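Austinoid biosynthesis clusters protein H (Emericella nidulans FGSC A4, PDB 5X9K) acts as a homodimeric isomerase of the Trt14 family in the biosynthesis of the fungal meroterpenoids austinol and dehydroaustinol. Local coordinates at residues S47-M52 against E75-F80; S60-L65 against F145-S150; R93-A98 against H112-G117; S119-F124 against D154-K159. All blocks are in the same frame, centred on the assembly; numbering follows the deposited sequence.

Overall arrangement
From the N terminus, contact 1 comes first: S47-M52, at the end of helix 46-49, meets E75-F80 of helix 73-86. Between its two segments the chain lays down strand 56-61 and the loop after it; S60-L65 meets F145-S150 much later, so contacts 1 and 2 cross. Helix 73-86 runs straight into strand 87-94, whose end pairs with strand 108-119 in contact 3, nested inside the long loop closed by contact 2. Contact 4 sets the hairpin turn between strands 108-119 and 122-134 against helix 150-167; it follows contact 3, touches it through G117 and F124, and crosses contact 2. Contacts 2, 3 and 4 all reach the same curved mixed sheet.

Contact 1: S47-M52 against E75-F80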
loop_
_atom_site.group_PDB
_atom_site.type_symbol
_atom_site.label_atom_id
_atom_site.label_comp_id
_atom_site.label_asym_id
_atom_site.label_seq_id
_atom_site.Cartn_x
_atom_site.Cartn_y
_atom_site.Cartn_z
ATOM N N SER A 47 6.940 9.680 -20.836
ATOM C CA SER A 47 7.542 8.353 -20.790
ATOM C C SER A 47 6.769 7.425 -19.864
ATOM O O SER A 47 6.632 6.229 -20.153
ATOM C CB SER A 47 9.004 8.452 -20.369
ATOM O OG SER A 47 9.791 8.887 -21.460
ATOM N N VAL A 48 6.257 7.957 -18.750
ATOM C CA VAL A 48 5.386 7.178 -17.872
ATOM C C VAL A 48 4.077 6.855 -18.577
ATOM O O VAL A 48 3.633 5.701 -18.604
ATOM C CB VAL A 48 5.127 7.929 -16.552
ATOM C CG1 VAL A 48 4.183 7.147 -15.702
ATOM C CG2 VAL A 48 6.426 8.162 -15.797
ATOM N N LEU A 49 3.447 7.871 -19.170
ATOM C CA LEU A 49 2.172 7.654 -19.839
ATOM C C LEU A 49 2.299 6.659 -20.979
ATOM O O LEU A 49 1.334 5.959 -21.291
ATOM C CB LEU A 49 1.619 8.976 -20.372
ATOM C CG LEU A 49 1.151 10.022 -19.364
ATOM C CD1 LEU A 49 0.922 11.331 -20.111
ATOM C CD2 LEU A 49 -0.114 9.560 -18.664
ATOM N N SER A 50 3.465 6.594 -21.626
ATOM C CA SER A 50 3.614 5.702 -22.768
ATOM C C SER A 50 3.663 4.233 -22.363
ATOM O O SER A 50 3.550 3.361 -23.231
ATOM C CB SER A 50 4.870 6.065 -23.564
ATOM O OG SER A 50 6.033 5.615 -22.901
ATOM N N PHE A 51 3.824 3.939 -21.078
ATOM C CA PHE A 51 3.793 2.572 -20.584
ATOM C C PHE A 51 2.427 2.169 -20.037
ATOM O O PHE A 51 2.287 1.060 -19.514
ATOM C CB PHE A 51 4.868 2.384 -19.510
ATOM C CG PHE A 51 6.171 1.844 -20.040
ATOM C CD1 PHE A 51 7.128 2.696 -20.578
ATOM C CD2 PHE A 51 6.445 0.485 -19.982
ATOM C CE1 PHE A 51 8.337 2.200 -21.063
ATOM C CE2 PHE A 51 7.653 -0.019 -20.465
ATOM C CZ PHE A 51 8.597 0.844 -21.007
ATOM N N MET A 52 1.421 3.035 -20.144
ATOM C CA MET A 52 0.063 2.737 -19.715
ATOM C C MET A 52 -0.819 2.522 -20.943
ATOM O O MET A 52 -0.775 3.314 -21.893
ATOM C CB MET A 52 -0.484 3.870 -18.840
ATOM C CG MET A 52 0.368 4.113 -17.618
ATOM S SD MET A 52 -0.160 5.609 -16.779
ATOM C CE MET A 52 1.022 5.788 -15.474
ATOM N N GLU A 75 -7.007 11.575 -17.046
ATOM C CA GLU A 75 -7.050 12.346 -15.806
ATOM C C GLU A 75 -5.698 12.370 -15.096
ATOM O O GLU A 75 -5.375 13.345 -14.410
ATOM C CB GLU A 75 -8.127 11.776 -14.877
ATOM C CG GLU A 75 -9.541 12.200 -15.211
ATOM C CD GLU A 75 -10.570 11.427 -14.411
ATOM O OE1 GLU A 75 -10.301 10.250 -14.098
ATOM O OE2 GLU A 75 -11.641 11.991 -14.088
ATOM N N SER A 76 -4.890 11.326 -15.239
ATOM C CA SER A 76 -3.659 11.291 -14.466
ATOM C C SER A 76 -2.539 12.128 -15.073
ATOM O O SER A 76 -1.520 12.334 -14.405
ATOM C CB SER A 76 -3.182 9.851 -14.300
ATOM O OG SER A 76 -2.727 9.318 -15.531
ATOM N N LYS A 77 -2.694 12.618 -16.307
ATOM C CA LYS A 77 -1.595 13.346 -16.942
ATOM C C LYS A 77 -1.200 14.583 -16.142
ATOM O O LYS A 77 -0.018 14.948 -16.107
ATOM C CB LYS A 77 -1.970 13.735 -18.372
ATOM C CG LYS A 77 -0.823 14.390 -19.133
ATOM C CD LYS A 77 -1.012 14.337 -20.638
ATOM C CE LYS A 77 0.234 14.828 -21.342
ATOM N NZ LYS A 77 -0.015 15.136 -22.768
ATOM N N ALA A 78 -2.166 15.234 -15.489
ATOM C CA ALA A 78 -1.843 16.382 -14.648
ATOM C C ALA A 78 -0.853 16.016 -13.546
ATOM O O ALA A 78 0.007 16.831 -13.191
ATOM C CB ALA A 78 -3.126 16.960 -14.048
ATOM N N ASP A 79 -0.960 14.795 -12.999
ATOM C CA ASP A 79 -0.051 14.362 -11.941
ATOM C C ASP A 79 1.385 14.305 -12.443
ATOM O O ASP A 79 2.311 14.747 -11.757
ATOM C CB ASP A 79 -0.478 12.994 -11.395
ATOM C CG ASP A 79 -1.777 13.053 -10.578
ATOM O OD1 ASP A 79 -1.996 14.052 -9.866
ATOM O OD2 ASP A 79 -2.573 12.087 -10.643
ATOM N N PHE A 80 1.596 13.754 -13.637
ATOM C CA PHE A 80 2.954 13.691 -14.163
ATOM C C PHE A 80 3.438 15.063 -14.621
ATOM O O PHE A 80 4.647 15.341 -14.586
ATOM C CB PHE A 80 3.022 12.651 -15.282
ATOM C CG PHE A 80 2.423 11.324 -14.885
ATOM C CD1 PHE A 80 3.025 10.545 -13.911
ATOM C CD2 PHE A 80 1.244 10.878 -15.458
ATOM C CE1 PHE A 80 2.467 9.337 -13.527
ATOM C CE2 PHE A 80 0.687 9.668 -15.082
ATOM C CZ PHE A 80 1.299 8.900 -14.112
#
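V48, L49 and M52 gather on one side of the F80 ring, which points from helix 73-86 toward the short helix 46-49 and the turn after it. With CG anti to its own carbonyl carbon (chi1 -50°), the phenyl group extends across to the other segment. V48 supplies the branch that lies over a face: CG1, anti to the backbone N at chi1 177°, sits 4.0 Å from the centroid of the F80 ring in a CH-pi contact, displaced toward the CE1 side. L49 comes in obliquely, its CD2 methyl 3.7 Å from F80 CE2. The other L49 methyl turns to the lysine, CD1 resting 3.6 Å from K77 CD, where the extended aliphatic chain runs across the leucine at about a right angle. That chain carries NZ on to a salt bridge with E46. M52 approaches from the opposite direction to F80, a fully stretched side chain that brings CE to 3.4 Å from F80 CZ. Its SD lies 5.4 Å from the ring centroid, an oblique Met-aromatic contact. A type I turn from L49 to M52 leads from the helix into strand 52-53 and turns M52, like V48, toward helix 73-86. F36 of helix 26-38 packs on both V48 and M52, adding a third helix beside the contact. The interface between the two segments is apolar, made of methyl groups, a thioether, the lysine methylenes and one ring; its polar margin looks elsewhere, with S76 OG bonded to K73 O, so cohesion here should rest mainly on dispersion and the burial of hydrocarbon.

Contact 2: S60-L65 against F145-S150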
loop_
_atom_site.group_PDB
_atom_site.type_symbol
_atom_site.label_atom_id
_atom_site.label_comp_id
_atom_site.label_asym_id
_atom_site.label_seq_id
_atom_site.Cartn_x
_atom_site.Cartn_y
_atom_site.Cartn_z
ATOM N N SER A 60 -5.828 4.966 -6.510
ATOM C CA SER A 60 -4.991 5.672 -5.547
ATOM C C SER A 60 -5.610 5.573 -4.162
ATOM O O SER A 60 -6.736 6.037 -3.949
ATOM C CB SER A 60 -4.815 7.136 -5.951
ATOM O OG SER A 60 -4.207 7.202 -7.230
ATOM N N PHE A 61 -4.858 5.002 -3.238
ATOM C CA PHE A 61 -5.281 4.749 -1.861
ATOM C C PHE A 61 -4.210 5.276 -0.914
ATOM O O PHE A 61 -3.094 5.564 -1.339
ATOM C CB PHE A 61 -5.499 3.243 -1.679
ATOM C CG PHE A 61 -6.618 2.724 -2.501
ATOM C CD1 PHE A 61 -7.929 3.034 -2.157
ATOM C CD2 PHE A 61 -6.379 1.983 -3.653
ATOM C CE1 PHE A 61 -8.991 2.566 -2.919
ATOM C CE2 PHE A 61 -7.437 1.527 -4.428
ATOM C CZ PHE A 61 -8.745 1.824 -4.057
ATOM N N PRO A 62 -4.546 5.459 0.379
ATOM C CA PRO A 62 -5.809 5.243 1.096
ATOM C C PRO A 62 -6.938 6.121 0.579
ATOM O O PRO A 62 -6.673 7.176 -0.007
ATOM C CB PRO A 62 -5.484 5.641 2.551
ATOM C CG PRO A 62 -4.004 5.777 2.633
ATOM C CD PRO A 62 -3.518 6.072 1.243
ATOM N N SER A 63 -8.174 5.688 0.811
ATOM C CA SER A 63 -9.335 6.512 0.491
ATOM C C SER A 63 -9.362 7.769 1.354
ATOM O O SER A 63 -9.040 7.734 2.544
ATOM C CB SER A 63 -10.619 5.714 0.709
ATOM O OG SER A 63 -10.693 4.646 -0.216
ATOM N N SER A 64 -9.745 8.886 0.739
ATOM C CA SER A 64 -10.003 10.123 1.460
ATOM C C SER A 64 -11.280 10.746 0.912
ATOM O O SER A 64 -11.628 10.548 -0.255
ATOM C CB SER A 64 -8.818 11.104 1.360
ATOM O OG SER A 64 -8.324 11.207 0.034
ATOM N N LEU A 65 -11.991 11.483 1.769
ATOM C CA LEU A 65 -13.260 12.079 1.358
ATOM C C LEU A 65 -13.049 13.097 0.243
ATOM O O LEU A 65 -12.102 13.890 0.267
ATOM C CB LEU A 65 -13.950 12.751 2.545
ATOM C CG LEU A 65 -14.355 11.850 3.704
ATOM C CD1 LEU A 65 -14.830 12.700 4.896
ATOM C CD2 LEU A 65 -15.426 10.855 3.267
ATOM N N PHE A 145 -2.321 0.337 -9.412
ATOM C CA PHE A 145 -2.720 0.537 -8.020
ATOM C C PHE A 145 -1.546 1.154 -7.273
ATOM O O PHE A 145 -0.411 0.683 -7.393
ATOM C CB PHE A 145 -3.137 -0.811 -7.396
ATOM C CG PHE A 145 -3.291 -0.815 -5.873
ATOM C CD1 PHE A 145 -2.181 -0.835 -5.030
ATOM C CD2 PHE A 145 -4.550 -0.903 -5.298
ATOM C CE1 PHE A 145 -2.337 -0.890 -3.620
ATOM C CE2 PHE A 145 -4.710 -0.957 -3.905
ATOM C CZ PHE A 145 -3.601 -0.947 -3.072
ATOM N N GLN A 146 -1.804 2.208 -6.520
ATOM C CA GLN A 146 -0.795 2.692 -5.588
ATOM C C GLN A 146 -1.425 2.954 -4.236
ATOM O O GLN A 146 -2.568 3.410 -4.144
ATOM C CB GLN A 146 -0.098 3.943 -6.107
ATOM C CG GLN A 146 -0.898 5.196 -6.052
ATOM C CD GLN A 146 -0.101 6.360 -6.568
ATOM O OE1 GLN A 146 0.770 6.884 -5.871
ATOM N NE2 GLN A 146 -0.370 6.756 -7.806
ATOM N N PHE A 147 -0.693 2.600 -3.189
ATOM C CA PHE A 147 -1.100 2.858 -1.816
ATOM C C PHE A 147 -0.015 3.767 -1.279
ATOM O O PHE A 147 1.140 3.347 -1.142
ATOM C CB PHE A 147 -1.239 1.567 -1.009
ATOM C CG PHE A 147 -1.938 1.746 0.328
ATOM C CD1 PHE A 147 -1.328 2.440 1.356
ATOM C CD2 PHE A 147 -3.196 1.188 0.544
ATOM C CE1 PHE A 147 -1.963 2.595 2.583
ATOM C CE2 PHE A 147 -3.850 1.331 1.778
ATOM C CZ PHE A 147 -3.216 2.042 2.799
ATOM N N ALA A 148 -0.377 5.023 -1.032
ATOM C CA ALA A 148 0.597 6.065 -0.767
ATOM C C ALA A 148 0.849 6.209 0.728
ATOM O O ALA A 148 0.057 5.772 1.571
ATOM C CB ALA A 148 0.115 7.397 -1.340
ATOM N N ASP A 149 1.997 6.805 1.038
ATOM C CA ASP A 149 2.342 7.271 2.382
ATOM C C ASP A 149 1.749 8.670 2.505
ATOM O O ASP A 149 2.366 9.667 2.141
ATOM C CB ASP A 149 3.857 7.250 2.562
ATOM C CG ASP A 149 4.325 7.936 3.847
ATOM O OD1 ASP A 149 3.511 8.166 4.758
ATOM O OD2 ASP A 149 5.528 8.228 3.928
ATOM N N SER A 150 0.521 8.744 3.012
ATOM C CA SER A 150 -0.190 10.018 3.002
ATOM C C SER A 150 0.492 11.066 3.878
ATOM O O SER A 150 0.430 12.263 3.571
ATOM C CB SER A 150 -1.630 9.810 3.468
ATOM O OG SER A 150 -2.359 9.014 2.551
#
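F145 meets F61 where strands 141-148 and 56-61 run parallel. The two side chains cross at about a right angle with F145 CE2 3.4 Å from F61 CD2, while the ring planes are inclined by 36°, an oblique aromatic pair. Next along, Q146 is paired with S60 in the ladder, and both side chains leave from the sheet face opposite F61 and F147. The carbonyl of Q146 takes the N-H of F61, with Q146 O 2.9 Å from F61 N. F147 pairs with F61 and projects to the same face as it; with CG anti to the backbone N (chi1 -168°), its ring lies against P62. This proline, which follows a cis peptide bond, covers one face of that ring, P62 CD lying 4.3 Å from the F147 centroid in a CH-pi contact. A148 returns the second ladder bond, A148 N to F61 O at 2.8 Å and nearly straight at 169°. D149 then takes the N-cap position of helix 150-167, and S150, the first residue of that helix, sets its OG 3.4 Å from P62 CD. Proline thus fits between an aromatic face and the start of the helix. After P62 the chain leaves the sheet toward the second subunit, where S63 bonds to K95 and E127 of that chain; F61, still in the strand, meets H112 of that chain edge-to-face. Strand 141-148 lies between strand 56-61, parallel to it, and antiparallel strand 122-134, whose I131 packs on F145, before the chain passes into helix 150-167.

Contact 3: R93-A98 against H112-G117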
loop_
_atom_site.group_PDB
_atom_site.type_symbol
_atom_site.label_atom_id
_atom_site.label_comp_id
_atom_site.label_asym_id
_atom_site.label_seq_id
_atom_site.Cartn_x
_atom_site.Cartn_y
_atom_site.Cartn_z
ATOM N N ARG A 93 12.339 3.771 -6.696
ATOM C CA ARG A 93 13.203 2.608 -6.566
ATOM C C ARG A 93 12.527 1.577 -5.678
ATOM O O ARG A 93 11.847 1.936 -4.717
ATOM C CB ARG A 93 14.562 2.995 -5.956
ATOM C CG ARG A 93 15.600 1.869 -5.967
ATOM C CD ARG A 93 16.746 2.150 -6.946
ATOM N NE ARG A 93 17.650 3.189 -6.454
ATOM C CZ ARG A 93 18.609 3.761 -7.181
ATOM N NH1 ARG A 93 18.796 3.406 -8.446
ATOM N NH2 ARG A 93 19.382 4.697 -6.644
ATOM N N VAL A 94 12.716 0.297 -5.994
ATOM C CA VAL A 94 12.269 -0.742 -5.075
ATOM C C VAL A 94 13.123 -0.684 -3.816
ATOM O O VAL A 94 14.357 -0.627 -3.886
ATOM C CB VAL A 94 12.351 -2.116 -5.748
ATOM C CG1 VAL A 94 12.032 -3.224 -4.759
ATOM C CG2 VAL A 94 11.405 -2.153 -6.937
ATOM N N LYS A 95 12.474 -0.685 -2.656
ATOM C CA LYS A 95 13.207 -0.651 -1.397
ATOM C C LYS A 95 14.139 -1.856 -1.289
ATOM O O LYS A 95 13.765 -2.982 -1.621
ATOM C CB LYS A 95 12.220 -0.609 -0.231
ATOM C CG LYS A 95 12.807 -0.174 1.101
ATOM C CD LYS A 95 11.729 -0.199 2.186
ATOM C CE LYS A 95 12.272 0.222 3.532
ATOM N NZ LYS A 95 12.639 1.657 3.523
ATOM N N ASP A 96 15.378 -1.614 -0.859
ATOM C CA ASP A 96 16.341 -2.705 -0.754
ATOM C C ASP A 96 15.837 -3.746 0.234
ATOM O O ASP A 96 15.304 -3.413 1.299
ATOM C CB ASP A 96 17.720 -2.185 -0.326
ATOM C CG ASP A 96 18.840 -3.220 -0.529
ATOM O OD1 ASP A 96 18.927 -3.823 -1.622
ATOM O OD2 ASP A 96 19.653 -3.422 0.399
ATOM N N GLY A 97 15.991 -5.014 -0.140
ATOM C CA GLY A 97 15.447 -6.119 0.619
ATOM C C GLY A 97 14.009 -6.457 0.303
ATOM O O GLY A 97 13.548 -7.547 0.676
ATOM N N ALA A 98 13.283 -5.567 -0.380
ATOM C CA ALA A 98 11.870 -5.785 -0.697
ATOM C C ALA A 98 11.779 -6.565 -1.999
ATOM O O ALA A 98 11.777 -5.992 -3.091
ATOM C CB ALA A 98 11.125 -4.460 -0.797
ATOM N N HIS A 112 7.242 -2.721 -3.150
ATOM C CA HIS A 112 7.393 -1.721 -2.102
ATOM C C HIS A 112 8.378 -0.671 -2.617
ATOM O O HIS A 112 9.578 -0.940 -2.754
ATOM C CB HIS A 112 7.854 -2.386 -0.804
ATOM C CG HIS A 112 7.874 -1.464 0.366
ATOM N ND1 HIS A 112 8.431 -1.815 1.576
ATOM C CD2 HIS A 112 7.395 -0.206 0.518
ATOM C CE1 HIS A 112 8.313 -0.806 2.416
ATOM N NE2 HIS A 112 7.684 0.182 1.801
ATOM N N ILE A 113 7.866 0.528 -2.914
ATOM C CA ILE A 113 8.579 1.564 -3.653
ATOM C C ILE A 113 8.948 2.717 -2.730
ATOM O O ILE A 113 8.143 3.129 -1.887
ATOM C CB ILE A 113 7.703 2.084 -4.808
ATOM C CG1 ILE A 113 7.438 0.972 -5.815
ATOM C CG2 ILE A 113 8.334 3.326 -5.470
ATOM C CD1 ILE A 113 8.607 0.702 -6.679
ATOM N N GLU A 114 10.140 3.274 -2.941
ATOM C CA GLU A 114 10.559 4.543 -2.350
ATOM C C GLU A 114 10.671 5.589 -3.448
ATOM O O GLU A 114 11.275 5.337 -4.493
ATOM C CB GLU A 114 11.909 4.386 -1.649
ATOM C CG GLU A 114 11.863 3.587 -0.363
ATOM C CD GLU A 114 13.245 3.422 0.237
ATOM O OE1 GLU A 114 14.225 3.420 -0.540
ATOM O OE2 GLU A 114 13.343 3.308 1.480
ATOM N N GLY A 115 10.078 6.766 -3.217
ATOM C CA GLY A 115 10.255 7.918 -4.085
ATOM C C GLY A 115 11.037 8.997 -3.353
ATOM O O GLY A 115 10.714 9.340 -2.219
ATOM N N LYS A 116 12.094 9.496 -4.000
ATOM C CA LYS A 116 12.947 10.519 -3.401
ATOM C C LYS A 116 13.373 11.506 -4.473
ATOM O O LYS A 116 13.684 11.113 -5.597
ATOM C CB LYS A 116 14.197 9.913 -2.730
ATOM C CG LYS A 116 13.900 8.770 -1.767
ATOM C CD LYS A 116 15.177 8.155 -1.206
ATOM C CE LYS A 116 14.852 7.062 -0.193
ATOM N NZ LYS A 116 16.088 6.453 0.358
ATOM N N GLY A 117 13.403 12.784 -4.123
ATOM C CA GLY A 117 13.833 13.770 -5.094
ATOM C C GLY A 117 14.085 15.098 -4.427
ATOM O O GLY A 117 13.751 15.310 -3.258
HETATM O O HOH W 1 9.171 -4.903 -3.649
#
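E114 OE2 receives the ammonium group of K95 in a salt bridge with NZ 2.7 Å away. The lysine meets this oxygen on its anti side, 34° out of the carboxylate plane. K95 is extended until its last torsion, where a bend (chi4 68°) turns NZ toward the glutamate. On the way its chain runs alongside H112, K95 CB over one face of the imidazole and K95 CD 3.5 Å from H112 CE1. The other carboxylate oxygen, OE1, faces K116 NZ in a long salt bridge.

In the backbone, R93 and E114 form an antiparallel hydrogen-bonded pair, E114 N giving a nearly straight bond (175°) to R93 O at 2.8 Å. K95 N continues the ladder to H112 O, 2.9 Å away, before a type II turn from K95 to A98 with G97 at a positive phi. There a water takes over, donating to A98 O and accepting from H112 N. H112 NE2 is held by E127, and its ring meets F61 and F145 of the second subunit edge-to-face. The close K95 charge, with K116 farther off, would probably stabilise a negative E114, and the K95 bridge ties the strand end to its neighbour by charge as well as by backbone bonds.

Contact 4: S119-F124 against D154-K159; sequences SLVGRF and DAWGKK
V121 and K159 are the nearest backbone pair at one end, with CA atoms 6.4 Å apart, where a tight hairpin turn lies against one side of helix 150-167. The turn is type I from S119 to G122; S119 N bonds to G122 O and G122 N to S119 O, and G122 takes a positive phi. On the facing segment the helix continues unbroken through 154-159.

W156 reaches across from the helix with CG anti to its backbone N (chi1 -176°). This directs the indole N-H at the turn, where NE1 donates to S119 OG at 2.9 Å, almost straight (175°) and within the ring plane. The same hydroxyl gives its own proton to G122 O, 2.8 Å from S119 OG, and accepts from V121 N. That last bond makes an ST turn inside the hairpin connecting strands 108-119 and 122-134, so the tryptophan grips an oxygen whose orientation the turn already fixes. F124, on the outgoing strand, lies over a face of the indole; the rings are tilted by 35° to each other, neither stacked nor edge-on, and F124 CE1 reaches W156 CB at 3.5 Å. V121 comes across the indole at about a right angle, placing CG2 3.5 Å from W156 NE1. The same valine methyl touches K159 CB, and the lysine chain bends twice to bring CE close to V121 O. F86 of helix 73-86 and F87 just after it also pack on W156, bringing another helix up to the indole.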
loop_
_atom_site.group_PDB
_atom_site.type_symbol
_atom_site.label_atom_id
_atom_site.label_comp_id
_atom_site.label_asym_id
_atom_site.label_seq_id
_atom_site.Cartn_x
_atom_site.Cartn_y
_atom_site.Cartn_z
ATOM N N SER A 119 13.018 18.883 -4.645
ATOM C CA SER A 119 11.906 19.626 -5.206
ATOM C C SER A 119 12.038 21.109 -4.899
ATOM O O SER A 119 12.867 21.542 -4.095
ATOM C CB SER A 119 10.558 19.110 -4.676
ATOM O OG SER A 119 10.265 19.698 -3.432
ATOM N N LEU A 120 11.177 21.870 -5.569
ATOM C CA LEU A 120 10.987 23.297 -5.378
ATOM C C LEU A 120 10.971 23.689 -3.904
ATOM O O LEU A 120 11.479 24.755 -3.534
ATOM C CB LEU A 120 9.677 23.702 -6.055
ATOM C CG LEU A 120 9.378 25.151 -6.393
ATOM C CD1 LEU A 120 10.564 25.785 -7.094
ATOM C CD2 LEU A 120 8.149 25.181 -7.287
ATOM N N VAL A 121 10.387 22.839 -3.056
ATOM C CA VAL A 121 10.225 23.145 -1.636
ATOM C C VAL A 121 11.064 22.182 -0.807
ATOM O O VAL A 121 10.715 21.857 0.333
ATOM C CB VAL A 121 8.743 23.097 -1.211
ATOM C CG1 VAL A 121 7.953 24.163 -1.936
ATOM C CG2 VAL A 121 8.144 21.725 -1.485
ATOM N N GLY A 122 12.178 21.730 -1.359
ATOM C CA GLY A 122 13.127 20.960 -0.594
ATOM C C GLY A 122 13.012 19.469 -0.832
ATOM O O GLY A 122 12.409 19.003 -1.799
ATOM N N ARG A 123 13.610 18.715 0.088
ATOM C CA ARG A 123 13.709 17.267 -0.055
ATOM C C ARG A 123 12.340 16.607 0.088
ATOM O O ARG A 123 11.554 16.947 0.979
ATOM C CB ARG A 123 14.670 16.719 1.002
ATOM C CG ARG A 123 15.069 15.287 0.819
ATOM C CD ARG A 123 15.993 15.139 -0.376
ATOM N NE ARG A 123 16.345 13.740 -0.553
ATOM C CZ ARG A 123 16.834 13.222 -1.669
ATOM N NH1 ARG A 123 17.023 13.986 -2.740
ATOM N NH2 ARG A 123 17.107 11.930 -1.713
ATOM N N PHE A 124 12.052 15.659 -0.804
ATOM C CA PHE A 124 10.852 14.832 -0.719
ATOM C C PHE A 124 11.292 13.381 -0.683
ATOM O O PHE A 124 12.043 12.938 -1.556
ATOM C CB PHE A 124 9.916 15.079 -1.902
ATOM C CG PHE A 124 8.620 14.309 -1.830
ATOM C CD1 PHE A 124 7.806 14.400 -0.709
ATOM C CD2 PHE A 124 8.206 13.522 -2.897
ATOM C CE1 PHE A 124 6.611 13.708 -0.657
ATOM C CE2 PHE A 124 7.023 12.826 -2.858
ATOM C CZ PHE A 124 6.216 12.911 -1.741
ATOM N N ASP A 154 0.997 14.343 1.800
ATOM C CA ASP A 154 0.188 15.513 2.141
ATOM C C ASP A 154 1.051 16.653 2.680
ATOM O O ASP A 154 0.773 17.829 2.413
ATOM C CB ASP A 154 -0.884 15.153 3.173
ATOM C CG ASP A 154 -1.846 14.071 2.690
ATOM O OD1 ASP A 154 -1.978 13.856 1.460
ATOM O OD2 ASP A 154 -2.469 13.427 3.563
ATOM N N ALA A 155 2.084 16.326 3.460
ATOM C CA ALA A 155 2.968 17.359 3.997
ATOM C C ALA A 155 3.661 18.112 2.871
ATOM O O ALA A 155 3.683 19.350 2.844
ATOM C CB ALA A 155 3.993 16.732 4.942
ATOM N N TRP A 156 4.218 17.372 1.916
ATOM C CA TRP A 156 4.831 18.006 0.762
ATOM C C TRP A 156 3.807 18.811 -0.028
ATOM O O TRP A 156 4.116 19.898 -0.536
ATOM C CB TRP A 156 5.475 16.942 -0.119
ATOM C CG TRP A 156 6.224 17.503 -1.292
ATOM C CD1 TRP A 156 7.480 18.037 -1.282
ATOM C CD2 TRP A 156 5.767 17.578 -2.650
ATOM N NE1 TRP A 156 7.835 18.436 -2.555
ATOM C CE2 TRP A 156 6.797 18.170 -3.406
ATOM C CE3 TRP A 156 4.583 17.203 -3.299
ATOM C CZ2 TRP A 156 6.680 18.398 -4.772
ATOM C CZ3 TRP A 156 4.470 17.434 -4.649
ATOM C CH2 TRP A 156 5.516 18.021 -5.375
ATOM N N GLY A 157 2.583 18.288 -0.153
ATOM C CA GLY A 157 1.547 19.027 -0.855
ATOM C C GLY A 157 1.234 20.352 -0.186
ATOM O O GLY A 157 0.975 21.356 -0.857
ATOM N N LYS A 158 1.267 20.370 1.145
ATOM C CA LYS A 158 1.041 21.615 1.871
ATOM C C LYS A 158 2.171 22.609 1.624
ATOM O O LYS A 158 1.922 23.808 1.458
ATOM C CB LYS A 158 0.898 21.333 3.360
ATOM C CG LYS A 158 -0.379 20.601 3.763
ATOM C CD LYS A 158 -0.706 20.874 5.235
ATOM C CE LYS A 158 -1.580 19.785 5.867
ATOM N NZ LYS A 158 -3.011 19.819 5.437
ATOM N N LYS A 159 3.421 22.132 1.610
ATOM C CA LYS A 159 4.543 23.015 1.309
ATOM C C LYS A 159 4.416 23.619 -0.085
ATOM O O LYS A 159 4.679 24.814 -0.274
ATOM C CB LYS A 159 5.863 22.262 1.462
ATOM C CG LYS A 159 6.161 21.807 2.891
ATOM C CD LYS A 159 7.498 21.086 3.005
ATOM C CE LYS A 159 8.665 21.975 2.606
ATOM N NZ LYS A 159 8.730 23.222 3.421
#